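Local coordinates for fructose-1,6-bisphosphatase/inositol-1-monophosphatase (Thermotoga maritima, PDB 2P3N), which removes phosphate from inositol monophosphates, fructose 1,6-bisphosphate and several other phosphate esters in a magnesium-dependent hydrolysis, working as a homotetramer, at residues V50-I53 against R54-P58. Sequence-based numbering, arbitrary orientation.
Sequences VDEI and RKFFP
Arg54 N donates to Val50 O at 2.9 Å, the first of the alpha-helical i to i+4 bonds that close the last turn of helix 40-56: Phe56 N reaches Glu52 O at 3.0 Å, and Phe57 N, where the chain leaves helical geometry, still bonds to Ile53 O. Lys55 N is held less firmly, sharing weak bonds to Asp51 O and, i to i+3, Glu52 O. Among the side chains, a water accepts from Arg54 NH1 (2.8 Å) and donates to Asp51 OD1, linking two opposite charges too far apart to touch. The arginine bends at chi2 (-88°), which turns its guanidinium back over Val50, and CG1 of the valine meets one face, 3.4 Å from NH1. Glu52 is bent too, bringing its carboxylate alongside Lys55 and Phe56. Its OE2 forms a long salt bridge with Lys55 NZ (3.9 Å). OE1 lies 3.4 Å from Phe56 CE1. Carbonyl oxygens of Glu52 and Ile53 sit at the ring edges of Phe56 and Phe57, respectively. On the buried side, Ile53 CG2 packs against Phe57 CB at 4.1 Å; both residues pack on Phe6 of helix 2-21 and Trp76 of strand 74-79, and Val50 on Ile62 and Ile78. The helix end is thus amphipathic: branched Val50 and Ile53 and aromatic Phe57 fill the inner face with apolar bulk, whereas long Arg54 and Lys55 carry their charges to the exposed surface.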
loop_
_atom_site.group_PDB
_atom_site.type_symbol
_atom_site.label_atom_id
_atom_site.label_comp_id
_atom_site.label_asym_id
_atom_site.label_seq_id
_atom_site.Cartn_x
_atom_site.Cartn_y
_atom_site.Cartn_z
ATOM N N VAL A 50 -4.172 2.610 25.493
ATOM C CA VAL A 50 -4.023 2.799 26.933
ATOM C C VAL A 50 -3.813 1.507 27.695
ATOM O O VAL A 50 -3.064 1.466 28.667
ATOM C CB VAL A 50 -5.258 3.476 27.520
ATOM C CG1 VAL A 50 -5.233 3.357 29.041
ATOM C CG2 VAL A 50 -5.306 4.938 27.077
ATOM N N ASP A 51 -4.504 0.462 27.263
ATOM C CA ASP A 51 -4.394 -0.840 27.895
ATOM C C ASP A 51 -3.015 -1.465 27.734
ATOM O O ASP A 51 -2.516 -2.108 28.660
ATOM C CB ASP A 51 -5.437 -1.786 27.317
ATOM C CG ASP A 51 -6.804 -1.551 27.888
ATOM O OD1 ASP A 51 -6.983 -0.518 28.570
ATOM O OD2 ASP A 51 -7.697 -2.397 27.652
ATOM N N GLU A 52 -2.407 -1.301 26.562
ATOM C CA GLU A 52 -1.081 -1.875 26.335
ATOM C C GLU A 52 -0.017 -1.110 27.098
ATOM O O GLU A 52 0.951 -1.701 27.596
ATOM C CB GLU A 52 -0.733 -1.883 24.846
ATOM C CG GLU A 52 -1.270 -3.090 24.095
ATOM C CD GLU A 52 -0.563 -4.375 24.468
ATOM O OE1 GLU A 52 0.578 -4.597 24.007
ATOM O OE2 GLU A 52 -1.157 -5.159 25.236
ATOM N N ILE A 53 -0.183 0.204 27.177
ATOM C CA ILE A 53 0.763 1.014 27.905
ATOM C C ILE A 53 0.634 0.638 29.379
ATOM O O ILE A 53 1.623 0.293 30.029
ATOM C CB ILE A 53 0.482 2.504 27.701
ATOM C CG1 ILE A 53 0.778 2.888 26.250
ATOM C CG2 ILE A 53 1.348 3.315 28.627
ATOM C CD1 ILE A 53 0.552 4.347 25.945
ATOM N N ARG A 54 -0.595 0.672 29.892
ATOM C CA ARG A 54 -0.858 0.325 31.291
ATOM C C ARG A 54 -0.294 -1.054 31.639
ATOM O O ARG A 54 0.059 -1.333 32.791
ATOM C CB ARG A 54 -2.367 0.343 31.572
ATOM C CG ARG A 54 -3.001 1.736 31.608
ATOM C CD ARG A 54 -2.928 2.361 33.001
ATOM N NE ARG A 54 -3.420 3.741 33.060
ATOM C CZ ARG A 54 -4.670 4.121 32.802
ATOM N NH1 ARG A 54 -5.589 3.230 32.456
ATOM N NH2 ARG A 54 -5.001 5.402 32.901
ATOM N N LYS A 55 -0.201 -1.909 30.631
ATOM C CA LYS A 55 0.292 -3.259 30.820
ATOM C C LYS A 55 1.807 -3.344 30.912
ATOM O O LYS A 55 2.338 -4.032 31.785
ATOM C CB LYS A 55 -0.209 -4.138 29.681
ATOM C CG LYS A 55 0.338 -5.539 29.676
ATOM C CD LYS A 55 -0.294 -6.326 28.544
ATOM C CE LYS A 55 0.217 -7.750 28.466
ATOM N NZ LYS A 55 -0.351 -8.425 27.254
ATOM N N PHE A 56 2.501 -2.644 30.018
ATOM C CA PHE A 56 3.963 -2.682 30.002
ATOM C C PHE A 56 4.634 -1.549 30.759
ATOM O O PHE A 56 5.829 -1.600 31.049
ATOM C CB PHE A 56 4.483 -2.711 28.560
ATOM C CG PHE A 56 4.178 -3.986 27.838
ATOM C CD1 PHE A 56 2.950 -4.171 27.207
ATOM C CD2 PHE A 56 5.091 -5.036 27.847
ATOM C CE1 PHE A 56 2.636 -5.390 26.597
ATOM C CE2 PHE A 56 4.786 -6.258 27.240
ATOM C CZ PHE A 56 3.560 -6.433 26.618
ATOM N N PHE A 57 3.864 -0.524 31.086
ATOM C CA PHE A 57 4.408 0.615 31.813
ATOM C C PHE A 57 3.506 0.882 33.013
ATOM O O PHE A 57 3.022 1.999 33.223
ATOM C CB PHE A 57 4.494 1.809 30.860
ATOM C CG PHE A 57 5.375 1.548 29.664
ATOM C CD1 PHE A 57 6.738 1.819 29.710
ATOM C CD2 PHE A 57 4.855 0.971 28.514
ATOM C CE1 PHE A 57 7.566 1.516 28.628
ATOM C CE2 PHE A 57 5.677 0.666 27.433
ATOM C CZ PHE A 57 7.030 0.939 27.492
ATOM N N PRO A 58 3.296 -0.163 33.832
ATOM C CA PRO A 58 2.475 -0.198 35.037
ATOM C C PRO A 58 2.266 1.099 35.807
ATOM O O PRO A 58 1.135 1.579 35.915
ATOM C CB PRO A 58 3.161 -1.267 35.873
ATOM C CG PRO A 58 3.546 -2.242 34.852
ATOM C CD PRO A 58 4.137 -1.373 33.769
HETATM O O HOH W 1 -5.985 0.747 31.173
#